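Local coordinates for protein isomaltodextranase (Arthrobacter globiformis, PDB 5AWO) that hydrolyses alpha-1,6-glucosidic linkages in polysaccharides such as dextran, removing successive isomaltose units from the non-reducing chain ends, at residues L128-E136 / I150-F160. Numbering follows the deposited sequence.
Sequences LWVHRAAVE and IADLVVPGDFF
Trp-129 turns the edge of its indole onto the face of Phe-160, in a T-shaped pair with planes at 61°. The polar corner leads: Trp-129 NE1 sits 3.6 Å from Phe-160 CG, above the ring and offset toward its rim. Phe-160 CG is anti to the backbone N (chi1 166°), which turns the ring face to NE1. No hydrogen bond joins 128-136 to 150-160, so side-chain packing carries the contact.

Next to Trp-129 in sequence, Val-130 turns CG1 onto Ile-150 CG2 at 3.4 Å, a tight carbon pair. The same methyl of Ile-150 lies 3.9 Å from Ala-134 CB. Val-154 meets Val-130 with CG1 and Val-135 with CG2, the latter tip to tip. Ala-151 CB comes to 3.3 Å from the carbonyl O of Val-135.

Arg-132 stretches out, and Phe-159 CZ lies over one face of its guanidinium. The two planes are 30° apart. Arg-132 NE makes a salt bridge to Glu-136 OE2 at 3.0 Å, and NH1 hydrogen-bonds the O of Asn-167, which helps fix the group's rotation. A leucine in its place would probably leave Glu-136 without its salt-bridge mate and Phe-159 without the flat group beside it.

His-131 caps helix 132-135 through ND1, which accepts from Ala-133 N. Trp-129 also stacks on Trp-171 and lies close to Asp-201, the probable nucleophile, consistent with a place beside the active site of this GH27 TIM barrel. Strand 129-131 follows barrel strand 120-124 and pairs antiparallel with strand 169-172, while Tyr-182 of helix 179-192 packs against Val-130 and Ile-150.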
loop_
_atom_site.group_PDB
_atom_site.type_symbol
_atom_site.label_atom_id
_atom_site.label_comp_id
_atom_site.label_asym_id
_atom_site.label_seq_id
_atom_site.Cartn_x
_atom_site.Cartn_y
_atom_site.Cartn_z
ATOM N N LEU A 128 11.599 6.533 -16.655
ATOM C CA LEU A 128 12.945 6.229 -17.109
ATOM C C LEU A 128 12.987 5.564 -18.478
ATOM O O LEU A 128 14.071 5.204 -18.967
ATOM C CB LEU A 128 13.741 5.424 -16.071
ATOM C CG LEU A 128 14.534 6.427 -15.199
ATOM C CD1 LEU A 128 13.646 7.129 -14.207
ATOM C CD2 LEU A 128 15.652 5.726 -14.466
ATOM N N TRP A 129 11.832 5.379 -19.105
ATOM C CA TRP A 129 11.778 4.940 -20.480
ATOM C C TRP A 129 11.980 6.150 -21.373
ATOM O O TRP A 129 11.362 7.212 -21.136
ATOM C CB TRP A 129 10.459 4.239 -20.849
ATOM C CG TRP A 129 10.349 2.820 -20.363
ATOM C CD1 TRP A 129 11.350 1.925 -20.222
ATOM C CD2 TRP A 129 9.153 2.155 -19.973
ATOM N NE1 TRP A 129 10.845 0.716 -19.749
ATOM C CE2 TRP A 129 9.501 0.846 -19.581
ATOM C CE3 TRP A 129 7.811 2.536 -19.925
ATOM C CZ2 TRP A 129 8.553 -0.084 -19.151
ATOM C CZ3 TRP A 129 6.873 1.627 -19.461
ATOM C CH2 TRP A 129 7.250 0.325 -19.078
ATOM N N VAL A 130 12.796 5.971 -22.404
ATOM C CA VAL A 130 12.974 6.980 -23.437
ATOM C C VAL A 130 12.702 6.308 -24.776
ATOM O O VAL A 130 13.408 5.342 -25.140
ATOM C CB VAL A 130 14.413 7.547 -23.394
ATOM C CG1 VAL A 130 14.528 8.727 -24.335
ATOM C CG2 VAL A 130 14.823 7.949 -21.981
ATOM N N HIS A 131 11.714 6.773 -25.516
ATOM C CA HIS A 131 11.357 6.067 -26.743
ATOM C C HIS A 131 12.417 6.258 -27.820
ATOM O O HIS A 131 12.899 7.370 -28.026
ATOM C CB HIS A 131 9.998 6.497 -27.293
ATOM C CG HIS A 131 9.372 5.449 -28.144
ATOM N ND1 HIS A 131 9.828 5.137 -29.410
ATOM C CD2 HIS A 131 8.424 4.527 -27.856
ATOM C CE1 HIS A 131 9.118 4.138 -29.899
ATOM N NE2 HIS A 131 8.270 3.737 -28.963
ATOM N N ARG A 132 12.737 5.194 -28.543
ATOM C CA ARG A 132 13.704 5.268 -29.628
ATOM C C ARG A 132 13.311 6.338 -30.662
ATOM O O ARG A 132 14.185 7.015 -31.207
ATOM C CB ARG A 132 13.847 3.903 -30.296
ATOM C CG ARG A 132 14.920 3.804 -31.343
ATOM C CD ARG A 132 14.996 2.362 -31.804
ATOM N NE ARG A 132 15.981 2.154 -32.855
ATOM C CZ ARG A 132 16.442 0.966 -33.232
ATOM N NH1 ARG A 132 16.008 -0.144 -32.647
ATOM N NH2 ARG A 132 17.347 0.881 -34.211
ATOM N N ALA A 133 12.031 6.526 -30.917
ATOM C CA ALA A 133 11.585 7.541 -31.894
ATOM C C ALA A 133 11.942 8.953 -31.427
ATOM O O ALA A 133 12.178 9.866 -32.243
ATOM C CB ALA A 133 10.090 7.429 -32.146
ATOM N N ALA A 134 11.934 9.167 -30.119
ATOM C CA ALA A 134 12.290 10.483 -29.606
ATOM C C ALA A 134 13.800 10.679 -29.661
ATOM O O ALA A 134 14.277 11.777 -29.974
ATOM C CB ALA A 134 11.774 10.673 -28.186
ATOM N N VAL A 135 14.551 9.643 -29.322
ATOM C CA VAL A 135 16.008 9.640 -29.476
ATOM C C VAL A 135 16.424 9.973 -30.908
ATOM O O VAL A 135 17.375 10.735 -31.119
ATOM C CB VAL A 135 16.597 8.286 -29.005
ATOM C CG1 VAL A 135 18.042 8.114 -29.473
ATOM C CG2 VAL A 135 16.512 8.202 -27.491
ATOM N N GLU A 136 15.692 9.433 -31.870
ATOM C CA GLU A 136 16.031 9.547 -33.291
ATOM C C GLU A 136 15.602 10.874 -33.906
ATOM O O GLU A 136 15.939 11.150 -35.055
ATOM C CB GLU A 136 15.442 8.347 -34.049
ATOM C CG GLU A 136 16.242 7.100 -33.729
ATOM C CD GLU A 136 15.674 5.829 -34.322
ATOM O OE1 GLU A 136 14.581 5.869 -34.913
ATOM O OE2 GLU A 136 16.324 4.792 -34.146
ATOM N N ILE A 150 17.040 14.730 -26.520
ATOM C CA ILE A 150 16.590 13.443 -25.954
ATOM C C ILE A 150 17.611 12.351 -26.268
ATOM O O ILE A 150 17.892 11.487 -25.444
ATOM C CB ILE A 150 15.174 13.117 -26.417
ATOM C CG1 ILE A 150 14.180 14.199 -25.980
ATOM C CG2 ILE A 150 14.732 11.762 -25.869
ATOM C CD1 ILE A 150 14.243 14.554 -24.516
ATOM N N ALA A 151 18.238 12.450 -27.455
ATOM C CA ALA A 151 19.309 11.549 -27.858
ATOM C C ALA A 151 20.491 11.482 -26.889
ATOM O O ALA A 151 21.176 10.458 -26.833
ATOM C CB ALA A 151 19.828 11.937 -29.235
ATOM N N ASP A 152 20.724 12.572 -26.147
ATOM C CA ASP A 152 21.835 12.718 -25.223
ATOM C C ASP A 152 21.567 12.071 -23.840
ATOM O O ASP A 152 22.385 12.167 -22.943
ATOM C CB ASP A 152 22.159 14.231 -25.013
ATOM C CG ASP A 152 22.577 14.960 -26.303
ATOM O OD1 ASP A 152 23.172 14.339 -27.197
ATOM O OD2 ASP A 152 22.304 16.175 -26.424
ATOM N N LEU A 153 20.416 11.419 -23.679
ATOM C CA LEU A 153 20.013 10.822 -22.396
ATOM C C LEU A 153 20.273 9.328 -22.258
ATOM O O LEU A 153 20.021 8.761 -21.196
ATOM C CB LEU A 153 18.501 11.037 -22.207
ATOM C CG LEU A 153 18.071 12.493 -22.013
ATOM C CD1 LEU A 153 16.550 12.543 -21.916
ATOM C CD2 LEU A 153 18.725 13.138 -20.808
ATOM N N VAL A 154 20.725 8.680 -23.324
ATOM C CA VAL A 154 20.813 7.218 -23.340
ATOM C C VAL A 154 22.201 6.683 -23.690
ATOM O O VAL A 154 22.976 7.322 -24.404
ATOM C CB VAL A 154 19.765 6.632 -24.296
ATOM C CG1 VAL A 154 18.383 7.117 -23.879
ATOM C CG2 VAL A 154 20.050 6.957 -25.756
ATOM N N VAL A 155 22.498 5.496 -23.186
ATOM C CA VAL A 155 23.692 4.740 -23.610
ATOM C C VAL A 155 23.331 3.955 -24.859
ATOM O O VAL A 155 22.300 3.300 -24.912
ATOM C CB VAL A 155 24.168 3.815 -22.482
ATOM C CG1 VAL A 155 25.318 2.924 -22.961
ATOM C CG2 VAL A 155 24.589 4.634 -21.280
ATOM N N PRO A 156 24.168 4.029 -25.912
ATOM C CA PRO A 156 23.870 3.252 -27.106
ATOM C C PRO A 156 23.632 1.776 -26.787
ATOM O O PRO A 156 24.394 1.181 -26.036
ATOM C CB PRO A 156 25.136 3.427 -27.960
ATOM C CG PRO A 156 25.624 4.774 -27.581
ATOM C CD PRO A 156 25.313 4.946 -26.120
ATOM N N GLY A 157 22.553 1.223 -27.332
ATOM C CA GLY A 157 22.231 -0.174 -27.123
ATOM C C GLY A 157 21.509 -0.527 -25.834
ATOM O O GLY A 157 21.122 -1.671 -25.670
ATOM N N ASP A 158 21.306 0.441 -24.939
ATOM C CA ASP A 158 20.789 0.146 -23.584
ATOM C C ASP A 158 19.250 0.154 -23.633
ATOM O O ASP A 158 18.590 1.062 -23.119
ATOM C CB ASP A 158 21.360 1.150 -22.560
ATOM C CG ASP A 158 20.974 0.843 -21.124
ATOM O OD1 ASP A 158 20.284 -0.160 -20.858
ATOM O OD2 ASP A 158 21.360 1.619 -20.230
ATOM N N PHE A 159 18.698 -0.855 -24.304
ATOM C CA PHE A 159 17.265 -1.007 -24.497
ATOM C C PHE A 159 16.632 -1.765 -23.353
ATOM O O PHE A 159 17.207 -2.720 -22.793
ATOM C CB PHE A 159 16.924 -1.764 -25.781
ATOM C CG PHE A 159 17.280 -0.999 -27.016
ATOM C CD1 PHE A 159 16.578 0.152 -27.369
ATOM C CD2 PHE A 159 18.318 -1.411 -27.812
ATOM C CE1 PHE A 159 16.917 0.878 -28.507
ATOM C CE2 PHE A 159 18.643 -0.699 -28.967
ATOM C CZ PHE A 159 17.953 0.435 -29.306
ATOM N N PHE A 160 15.450 -1.294 -22.981
ATOM C CA PHE A 160 14.551 -2.095 -22.164
ATOM C C PHE A 160 14.348 -3.447 -22.836
ATOM O O PHE A 160 14.025 -3.517 -24.026
ATOM C CB PHE A 160 13.218 -1.346 -22.041
ATOM C CG PHE A 160 12.095 -2.191 -21.507
ATOM C CD1 PHE A 160 12.140 -2.675 -20.213
ATOM C CD2 PHE A 160 11.026 -2.494 -22.297
ATOM C CE1 PHE A 160 11.102 -3.463 -19.720
ATOM C CE2 PHE A 160 9.992 -3.276 -21.824
ATOM C CZ PHE A 160 10.039 -3.765 -20.533
#